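Local coordinates for protein F01G10.3, confirmed by transcript evidence (Caenorhabditis elegans, PDB 3K6J), which probably acts as an NAD+-dependent (3S)-3-hydroxyacyl-CoA dehydrogenase, the dehydrogenase part of a multifunctional enzyme, and carries a bound zinc ion, at residues Val84-Glu87 with Gln88-Lys91; Ile112-Ile115 with Asn116-Lys120; Leu171-Ile174 with Ser175-Leu178; Gln351-Asn354 with Asp355-Ile359. All coordinates share one frame; numbering follows the deposited sequence.

Interaction 1: residues Val84-Glu87 with Gln88-Lys91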
loop_
_atom_site.group_PDB
_atom_site.type_symbol
_atom_site.label_atom_id
_atom_site.label_comp_id
_atom_site.label_asym_id
_atom_site.label_seq_id
_atom_site.Cartn_x
_atom_site.Cartn_y
_atom_site.Cartn_z
ATOM N N VAL A 84 15.173 -19.078 -6.336
ATOM C CA VAL A 84 16.106 -18.284 -5.545
ATOM C C VAL A 84 17.572 -18.733 -5.770
ATOM O O VAL A 84 17.810 -19.818 -6.247
ATOM C CB VAL A 84 15.761 -18.428 -4.049
ATOM C CG1 VAL A 84 14.305 -17.990 -3.778
ATOM C CG2 VAL A 84 15.977 -19.884 -3.577
ATOM N N ARG A 85 18.543 -17.896 -5.413
ATOM C CA ARG A 85 19.962 -18.293 -5.492
ATOM C C ARG A 85 20.341 -19.327 -4.427
ATOM O O ARG A 85 21.082 -20.271 -4.697
ATOM C CB ARG A 85 20.898 -17.094 -5.382
ATOM C CG ARG A 85 20.562 -15.926 -6.293
ATOM C CD ARG A 85 20.130 -14.783 -5.444
ATOM N NE ARG A 85 21.223 -13.867 -5.174
ATOM C CZ ARG A 85 21.098 -12.759 -4.456
ATOM N NH1 ARG A 85 19.923 -12.435 -3.931
ATOM N NH2 ARG A 85 22.146 -11.960 -4.268
ATOM N N ASN A 86 19.827 -19.153 -3.219
ATOM C CA ASN A 86 20.170 -20.048 -2.134
ATOM C C ASN A 86 18.926 -20.654 -1.484
ATOM O O ASN A 86 18.275 -20.024 -0.656
ATOM C CB ASN A 86 21.042 -19.291 -1.129
ATOM C CG ASN A 86 21.628 -20.193 -0.062
ATOM O OD1 ASN A 86 21.212 -21.341 0.113
ATOM N ND2 ASN A 86 22.595 -19.662 0.677
ATOM N N GLU A 87 18.618 -21.884 -1.879
ATOM C CA GLU A 87 17.411 -22.579 -1.444
ATOM C C GLU A 87 17.368 -22.754 0.063
ATOM O O GLU A 87 16.290 -22.731 0.684
ATOM C CB GLU A 87 17.323 -23.955 -2.098
ATOM C CG GLU A 87 17.670 -23.995 -3.590
ATOM C CD GLU A 87 17.516 -25.384 -4.184
ATOM O OE1 GLU A 87 17.863 -25.588 -5.371
ATOM O OE2 GLU A 87 17.042 -26.286 -3.463
ATOM N N GLN A 88 18.549 -22.955 0.646
ATOM C CA GLN A 88 18.648 -23.233 2.060
ATOM C C GLN A 88 18.442 -21.964 2.883
ATOM O O GLN A 88 17.666 -21.975 3.837
ATOM C CB GLN A 88 19.986 -23.915 2.381
ATOM C CG GLN A 88 19.918 -24.872 3.558
ATOM C CD GLN A 88 18.737 -25.819 3.456
ATOM O OE1 GLN A 88 18.534 -26.491 2.427
ATOM N NE2 GLN A 88 17.943 -25.882 4.524
ATOM N N ARG A 89 19.119 -20.876 2.522
ATOM C CA ARG A 89 18.877 -19.599 3.182
ATOM C C ARG A 89 17.401 -19.207 3.027
ATOM O O ARG A 89 16.803 -18.687 3.965
ATOM C CB ARG A 89 19.763 -18.497 2.625
ATOM C CG ARG A 89 19.532 -17.131 3.296
ATOM C CD ARG A 89 20.429 -16.044 2.707
ATOM N NE ARG A 89 21.824 -16.490 2.648
ATOM C CZ ARG A 89 22.822 -15.974 3.364
ATOM N NH1 ARG A 89 24.047 -16.472 3.236
ATOM N NH2 ARG A 89 22.605 -14.957 4.194
ATOM N N CYS A 90 16.822 -19.489 1.857
ATOM C CA CYS A 90 15.434 -19.146 1.590
ATOM C C CYS A 90 14.473 -19.808 2.584
ATOM O O CYS A 90 13.694 -19.114 3.233
ATOM C CB CYS A 90 15.038 -19.452 0.142
ATOM S SG CYS A 90 13.349 -18.876 -0.257
ATOM N N LYS A 91 14.551 -21.132 2.713
ATOM C CA LYS A 91 13.750 -21.871 3.704
ATOM C C LYS A 91 13.941 -21.347 5.131
ATOM O O LYS A 91 12.990 -21.328 5.924
ATOM C CB LYS A 91 14.053 -23.356 3.658
ATOM C CG LYS A 91 13.703 -24.014 2.339
ATOM C CD LYS A 91 13.886 -25.521 2.375
ATOM C CE LYS A 91 13.980 -26.059 0.958
ATOM N NZ LYS A 91 13.359 -27.397 0.870
#
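With one side-chain oxygen, Asn86 caps the helix at the amides of Gln88 and Arg89. Its OD1 accepts from Arg89 N at 3.2 Å along a nearly straight N-H line (172°), and from Gln88 N at the same length but on a more bent path; both bonds are weak. The carboxamide reaches the two amides because CG stands anti to the backbone N (chi1 -171°), which swings the group forward over the first turn.

Backbone bonds carry the turn onward. Cys90 N donates to Asn86 O at 3.0 Å, and Lys91 N reaches Glu87 O at 3.1 Å. Around the same carbonyl of Glu87 the Lys91 chain folds closely, its CG 3.3 Å from Glu87 O.

Among the side chains, those of Asn86 and Arg89 lie roughly perpendicular, their amide and guanidinium planes 67° apart, with Asn86 ND2 3.6 Å from Arg89 CB and at the edge of the guanidinium. The apolar part is small: Val84 CG1 lies 3.8 Å from Cys90 SG, and Ile121 of strand 119-122 touches both residues. Glu87 OE1 is hydrogen-bonded to Ser123 OG.

This is a classical Asn N-cap, set where strand 79-83 of a Rossmann-type fold hands over to helix 87-103.

Interaction 2: residues Ile112-Ile115 with Asn116-Lys120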
loop_
_atom_site.group_PDB
_atom_site.type_symbol
_atom_site.label_atom_id
_atom_site.label_comp_id
_atom_site.label_asym_id
_atom_site.label_seq_id
_atom_site.Cartn_x
_atom_site.Cartn_y
_atom_site.Cartn_z
ATOM N N ILE A 112 -0.236 -21.918 7.016
ATOM C CA ILE A 112 1.149 -22.285 6.697
ATOM C C ILE A 112 1.277 -23.699 6.117
ATOM O O ILE A 112 2.099 -23.937 5.219
ATOM C CB ILE A 112 2.062 -22.087 7.895
ATOM C CG1 ILE A 112 2.224 -20.572 8.152
ATOM C CG2 ILE A 112 3.382 -22.808 7.690
ATOM C CD1 ILE A 112 2.972 -20.222 9.426
ATOM N N GLU A 113 0.437 -24.611 6.607
ATOM C CA GLU A 113 0.337 -25.957 6.076
ATOM C C GLU A 113 -0.071 -25.908 4.606
ATOM O O GLU A 113 0.536 -26.580 3.764
ATOM C CB GLU A 113 -0.685 -26.760 6.894
ATOM C CG GLU A 113 -0.654 -28.277 6.671
ATOM C CD GLU A 113 -1.669 -29.020 7.550
ATOM O OE1 GLU A 113 -2.440 -29.850 7.028
ATOM O OE2 GLU A 113 -1.712 -28.766 8.770
ATOM N N LYS A 114 -1.095 -25.108 4.298
ATOM C CA LYS A 114 -1.575 -24.954 2.916
ATOM C C LYS A 114 -0.507 -24.317 1.994
ATOM O O LYS A 114 -0.317 -24.769 0.871
ATOM C CB LYS A 114 -2.862 -24.136 2.893
ATOM C CG LYS A 114 -3.694 -24.296 1.640
ATOM C CD LYS A 114 -4.849 -23.320 1.699
ATOM C CE LYS A 114 -5.979 -23.690 0.761
ATOM N NZ LYS A 114 -5.498 -24.075 -0.576
ATOM N N ILE A 115 0.177 -23.280 2.474
ATOM C CA ILE A 115 1.274 -22.659 1.718
ATOM C C ILE A 115 2.333 -23.711 1.374
ATOM O O ILE A 115 2.658 -23.891 0.207
ATOM C CB ILE A 115 1.919 -21.469 2.478
ATOM C CG1 ILE A 115 0.891 -20.351 2.668
ATOM C CG2 ILE A 115 3.141 -20.937 1.729
ATOM C CD1 ILE A 115 1.294 -19.297 3.683
ATOM N N ASN A 116 2.856 -24.397 2.392
ATOM C CA ASN A 116 3.871 -25.447 2.223
ATOM C C ASN A 116 3.518 -26.612 1.288
ATOM O O ASN A 116 4.390 -27.164 0.630
ATOM C CB ASN A 116 4.345 -25.964 3.585
ATOM C CG ASN A 116 5.154 -24.918 4.348
ATOM O OD1 ASN A 116 5.717 -24.006 3.750
ATOM N ND2 ASN A 116 5.205 -25.039 5.668
ATOM N N ALA A 117 2.241 -26.964 1.213
ATOM C CA ALA A 117 1.799 -28.019 0.318
ATOM C C ALA A 117 1.775 -27.544 -1.147
ATOM O O ALA A 117 1.585 -28.355 -2.071
ATOM C CB ALA A 117 0.420 -28.490 0.732
ATOM N N ASN A 118 1.933 -26.229 -1.340
ATOM C CA ASN A 118 1.829 -25.602 -2.651
ATOM C C ASN A 118 3.104 -24.897 -3.089
ATOM O O ASN A 118 3.289 -24.630 -4.267
ATOM C CB ASN A 118 0.673 -24.604 -2.665
ATOM C CG ASN A 118 -0.661 -25.278 -2.632
ATOM O OD1 ASN A 118 -1.324 -25.314 -1.594
ATOM N ND2 ASN A 118 -1.071 -25.826 -3.765
ATOM N N LEU A 119 3.977 -24.615 -2.130
ATOM C CA LEU A 119 5.190 -23.866 -2.374
ATOM C C LEU A 119 6.385 -24.791 -2.557
ATOM O O LEU A 119 6.632 -25.672 -1.718
ATOM C CB LEU A 119 5.435 -22.890 -1.214
ATOM C CG LEU A 119 6.721 -22.063 -1.226
ATOM C CD1 LEU A 119 6.808 -21.228 -2.493
ATOM C CD2 LEU A 119 6.781 -21.172 0.013
ATOM N N LYS A 120 7.115 -24.578 -3.654
ATOM C CA LYS A 120 8.328 -25.342 -3.971
ATOM C C LYS A 120 9.503 -24.392 -4.112
ATOM O O LYS A 120 9.535 -23.549 -5.026
ATOM C CB LYS A 120 8.186 -26.105 -5.292
ATOM C CG LYS A 120 6.837 -26.784 -5.569
ATOM C CD LYS A 120 6.723 -28.188 -4.978
ATOM C CE LYS A 120 6.043 -29.176 -5.954
ATOM N NZ LYS A 120 4.816 -28.653 -6.670
HETATM O O HOH W 1 -3.861 -27.013 -1.390
#
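Ile115 O is gripped by two successive amides as the helix gives way to strand 119-122. Asn118 N donates to it at 2.9 Å, arriving from well above the carbonyl plane, 52° out of it, while Leu119 N adds a weak, bent bond at 2.8 Å. The turns before it are regular: Asn116 N bonds to Ile112 O at 3.0 Å and Ala117 N to Glu113 O at 3.1 Å.

Asn116 lies alongside Ile112, pointing the same way, with its ND2 3.5 Å from Ile112 CG2; its OD1 is hydrogen-bonded to Tyr98 OH of helix 87-103. Ile115 and Leu119 also run side by side, and Ile115 CG2 meets Leu119 CD2 at 4.0 Å. Helix 64-75 touches both of them, through Ile71 and Leu75 at Ile115 and Ala70 at Leu119.

On another side, a water donates to Asn118 OD1 at 3.1 Å and takes a weak bond from Lys114 NZ, linking the ammonium to the amide indirectly. Lys114 runs extended from a CG anti to the backbone N (chi1 -160°) and bends only at its end, which brings NZ to that water.

The chemistry is thus divided: Ile112, Ile115 and Leu119 pack on the neighbouring helices, where the Asn116 amide finds Tyr98, while Lys114 and Asn118 share a water at the surface.

Interaction 3: residues Leu171-Ile174 with Ser175-Leu178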
loop_
_atom_site.group_PDB
_atom_site.type_symbol
_atom_site.label_atom_id
_atom_site.label_comp_id
_atom_site.label_asym_id
_atom_site.label_seq_id
_atom_site.Cartn_x
_atom_site.Cartn_y
_atom_site.Cartn_z
ATOM N N LEU A 171 9.735 -0.175 -17.343
ATOM C CA LEU A 171 9.059 -1.344 -17.866
ATOM C C LEU A 171 9.299 -1.550 -19.363
ATOM O O LEU A 171 9.504 -2.687 -19.801
ATOM C CB LEU A 171 7.565 -1.249 -17.561
ATOM C CG LEU A 171 6.691 -2.502 -17.568
ATOM C CD1 LEU A 171 5.424 -2.200 -16.767
ATOM C CD2 LEU A 171 6.316 -2.940 -18.978
ATOM N N ASN A 172 9.275 -0.477 -20.159
ATOM C CA ASN A 172 9.464 -0.636 -21.623
ATOM C C ASN A 172 10.892 -1.066 -22.047
ATOM O O ASN A 172 11.056 -1.904 -22.929
ATOM C CB ASN A 172 8.920 0.577 -22.403
ATOM C CG ASN A 172 7.433 0.870 -22.079
ATOM O OD1 ASN A 172 6.565 -0.033 -22.086
ATOM N ND2 ASN A 172 7.152 2.119 -21.782
ATOM N N GLU A 173 11.914 -0.563 -21.363
ATOM C CA GLU A 173 13.281 -1.128 -21.534
ATOM C C GLU A 173 13.295 -2.668 -21.451
ATOM O O GLU A 173 13.765 -3.367 -22.361
ATOM C CB GLU A 173 14.231 -0.607 -20.456
ATOM C CG GLU A 173 14.173 0.889 -20.123
ATOM C CD GLU A 173 14.497 1.789 -21.303
ATOM O OE1 GLU A 173 14.383 1.317 -22.454
ATOM O OE2 GLU A 173 14.855 2.967 -21.081
ATOM N N ILE A 174 12.782 -3.188 -20.336
ATOM C CA ILE A 174 12.850 -4.610 -20.062
ATOM C C ILE A 174 12.136 -5.416 -21.154
ATOM O O ILE A 174 12.671 -6.434 -21.665
ATOM C CB ILE A 174 12.236 -4.929 -18.676
ATOM C CG1 ILE A 174 12.859 -4.053 -17.587
ATOM C CG2 ILE A 174 12.343 -6.408 -18.390
ATOM C CD1 ILE A 174 12.310 -4.320 -16.188
ATOM N N SER A 175 10.926 -4.975 -21.500
ATOM C CA SER A 175 10.204 -5.550 -22.638
ATOM C C SER A 175 11.004 -5.364 -23.930
ATOM O O SER A 175 11.034 -6.265 -24.751
ATOM C CB SER A 175 8.806 -4.936 -22.801
ATOM O OG SER A 175 8.876 -3.540 -23.051
ATOM N N SER A 176 11.669 -4.212 -24.087
ATOM C CA SER A 176 12.431 -3.922 -25.334
ATOM C C SER A 176 13.372 -5.037 -25.801
ATOM O O SER A 176 14.037 -4.859 -26.817
ATOM C CB SER A 176 13.122 -2.530 -25.319
ATOM O OG SER A 176 14.387 -2.493 -24.623
ATOM N N VAL A 177 13.371 -6.192 -25.097
ATOM C CA VAL A 177 14.249 -7.348 -25.392
ATOM C C VAL A 177 13.554 -8.673 -25.602
ATOM O O VAL A 177 14.201 -9.679 -25.928
ATOM C CB VAL A 177 15.391 -7.594 -24.334
ATOM C CG1 VAL A 177 16.121 -6.314 -23.981
ATOM C CG2 VAL A 177 14.876 -8.346 -23.083
ATOM N N LEU A 178 12.248 -8.719 -25.417
ATOM C CA LEU A 178 11.552 -9.940 -25.781
ATOM C C LEU A 178 11.249 -9.860 -27.277
ATOM O O LEU A 178 11.124 -8.761 -27.828
ATOM C CB LEU A 178 10.265 -10.113 -24.964
ATOM C CG LEU A 178 10.426 -10.252 -23.443
ATOM C CD1 LEU A 178 9.257 -9.592 -22.736
ATOM C CD2 LEU A 178 10.526 -11.712 -23.073
#
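Ser176 OG donates to Glu173 O over a very short 2.5 Å, lying in the carbonyl plane on a lone pair. Ser175 OG makes the matching bond one residue earlier, to Asn172 O at 2.7 Å. That second carbonyl has two donors, since Ser176 N also reaches it at 2.7 Å. The hydroxyl comes in from the flank (C=O...OG 110°) and the amide closer to the carbonyl direction (160°). Both serines place OG between their own N and carbonyl carbon (chi1 62° at Ser175), a torsion that brings each hydroxyl back onto the carbonyl three residues before. With an alanine at Ser175, Asn172 O would probably lose one of its two donors described here, leaving this end of the helix less tightly tied.

Ser175 N also donates to Leu171 O at 3.2 Å. The short helix 171-175 ends here, in the NAD-binding Rossmann-type fold, as the chain turns toward strand 184-188.

Beyond the hydroxyls, Asn172 OD1 accepts a hydrogen bond from Ser205 N. Ile174 packs on Met142 and Phe149 of helix 142-153, whose Lys146 is touched by Val177. Like Leu171, Ser175 and Leu178, Ile174 also lies against Leu184 of strand 184-188. The side chain of Leu171 is about 8 Å from that of the zinc ligand His188.

Interaction 4: residues Gln351-Asn354 with Asp355-Ile359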
loop_
_atom_site.group_PDB
_atom_site.type_symbol
_atom_site.label_atom_id
_atom_site.label_comp_id
_atom_site.label_asym_id
_atom_site.label_seq_id
_atom_site.Cartn_x
_atom_site.Cartn_y
_atom_site.Cartn_z
ATOM N N GLN A 351 -10.998 24.758 16.051
ATOM C CA GLN A 351 -11.734 24.059 17.106
ATOM C C GLN A 351 -11.782 22.530 16.921
ATOM O O GLN A 351 -12.264 22.051 15.888
ATOM C CB GLN A 351 -13.175 24.596 17.170
ATOM C CG GLN A 351 -13.316 26.038 17.667
ATOM C CD GLN A 351 -13.291 26.138 19.191
ATOM O OE1 GLN A 351 -12.222 26.321 19.794
ATOM N NE2 GLN A 351 -14.467 26.001 19.823
ATOM N N ILE A 352 -11.300 21.786 17.927
ATOM C CA ILE A 352 -11.505 20.330 18.031
ATOM C C ILE A 352 -12.100 19.950 19.400
ATOM O O ILE A 352 -11.388 19.899 20.407
ATOM C CB ILE A 352 -10.196 19.515 17.796
ATOM C CG1 ILE A 352 -9.514 19.894 16.475
ATOM C CG2 ILE A 352 -10.477 18.019 17.844
ATOM C CD1 ILE A 352 -10.267 19.508 15.216
ATOM N N ILE A 353 -13.401 19.658 19.421
ATOM C CA ILE A 353 -14.118 19.407 20.683
ATOM C C ILE A 353 -14.496 17.935 20.910
ATOM O O ILE A 353 -14.611 17.483 22.056
ATOM C CB ILE A 353 -15.374 20.350 20.857
ATOM C CG1 ILE A 353 -16.357 20.214 19.684
ATOM C CG2 ILE A 353 -14.936 21.817 20.993
ATOM C CD1 ILE A 353 -17.785 20.632 19.993
ATOM N N ASN A 354 -14.675 17.188 19.827
ATOM C CA ASN A 354 -15.188 15.821 19.919
ATOM C C ASN A 354 -14.524 14.871 18.912
ATOM O O ASN A 354 -13.678 15.290 18.113
ATOM C CB ASN A 354 -16.710 15.821 19.747
ATOM C CG ASN A 354 -17.144 16.416 18.419
ATOM O OD1 ASN A 354 -17.368 17.624 18.311
ATOM N ND2 ASN A 354 -17.244 15.574 17.394
ATOM N N ASP A 355 -14.909 13.598 18.979
ATOM C CA ASP A 355 -14.377 12.559 18.101
ATOM C C ASP A 355 -14.568 12.884 16.601
ATOM O O ASP A 355 -13.640 12.734 15.803
ATOM C CB ASP A 355 -15.017 11.205 18.438
ATOM C CG ASP A 355 -14.444 10.561 19.703
ATOM O OD1 ASP A 355 -14.660 9.342 19.895
ATOM O OD2 ASP A 355 -13.786 11.244 20.509
ATOM N N GLN A 356 -15.763 13.337 16.224
ATOM C CA GLN A 356 -16.039 13.681 14.823
ATOM C C GLN A 356 -15.089 14.750 14.274
ATOM O O GLN A 356 -14.588 14.597 13.169
ATOM C CB GLN A 356 -17.517 14.045 14.597
ATOM C CG GLN A 356 -17.947 14.092 13.123
ATOM C CD GLN A 356 -17.474 12.872 12.295
ATOM O OE1 GLN A 356 -17.678 11.716 12.692
ATOM N NE2 GLN A 356 -16.854 13.135 11.140
ATOM N N ASP A 357 -14.817 15.796 15.049
ATOM C CA ASP A 357 -13.857 16.835 14.663
ATOM C C ASP A 357 -12.439 16.296 14.477
ATOM O O ASP A 357 -11.715 16.746 13.581
ATOM C CB ASP A 357 -13.827 17.974 15.690
ATOM C CG ASP A 357 -15.157 18.724 15.793
ATOM O OD1 ASP A 357 -15.390 19.359 16.852
ATOM O OD2 ASP A 357 -15.967 18.681 14.841
ATOM N N VAL A 358 -12.045 15.367 15.352
ATOM C CA VAL A 358 -10.772 14.649 15.238
ATOM C C VAL A 358 -10.631 13.950 13.869
ATOM O O VAL A 358 -9.643 14.158 13.163
ATOM C CB VAL A 358 -10.599 13.616 16.402
ATOM C CG1 VAL A 358 -9.386 12.725 16.170
ATOM C CG2 VAL A 358 -10.469 14.344 17.749
ATOM N N ILE A 359 -11.630 13.136 13.518
ATOM C CA ILE A 359 -11.720 12.480 12.214
ATOM C C ILE A 359 -11.654 13.494 11.061
ATOM O O ILE A 359 -10.876 13.319 10.135
ATOM C CB ILE A 359 -12.989 11.589 12.107
ATOM C CG1 ILE A 359 -12.822 10.284 12.897
ATOM C CG2 ILE A 359 -13.357 11.288 10.650
ATOM C CD1 ILE A 359 -11.562 9.465 12.566
#
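Asp357 reaches back from the first turn of helix 355-375 to bond Ile353 N, just ahead of the N-cap residue Asn354. The bond is long, 3.3 Å from Ile353 N to Asp357 OD1, yet nearly straight (169°), and it uses the anti lone pair of OD1, the one turned away from the other oxygen. With CG anti to the carbonyl carbon (chi1 -64°), the carboxylate is directed toward the incoming chain. Without this carboxylate, for instance with an alanine in place of Asp357, Ile353 N would probably be left without this acceptor and the chain before the helix less firmly held.

The second polar bond is of the backbone: Val358 N donates to Asn354 O at 3.2 Å, closing the first helical turn.

Apolar contacts gather around Ile352. Its CG2 meets Val358 CG2 at 3.7 Å, the two side chains set roughly perpendicular, while the Ile352 side chain runs antiparallel to that of Asp357, with Ile352 CD1 3.9 Å from Asp357 CB. Tyr257 touches Ile352 and Val358, and Ile265 of helix 259-269 lies against Val358, so this helix start is packed onto an earlier part of the chain.

Ile353 also flanks the carboxylate, its CG1 coming within 3.1 Å of Asp357 OD1.

How the interactions relate
Each of the four contacts is local and joins two segments that follow directly in the chain, so none encloses a long loop; they come in series, without nesting or crossing. Interaction 1 starts helix 87-103 after strand 79-83. Interaction 2 ends helix 109-116 and leads into strand 119-122, a strand that also flanks interaction 1; the nearest atoms of the two contacts are about 7 Å apart. Interaction 3 closes helix 171-175 ahead of strand 184-188, farther across the same mixed sheet, the centres of interactions 1 and 3 about 28 Å apart. Interaction 4 opens helix 355-375 in the helical part, across the chain's centre from the other three.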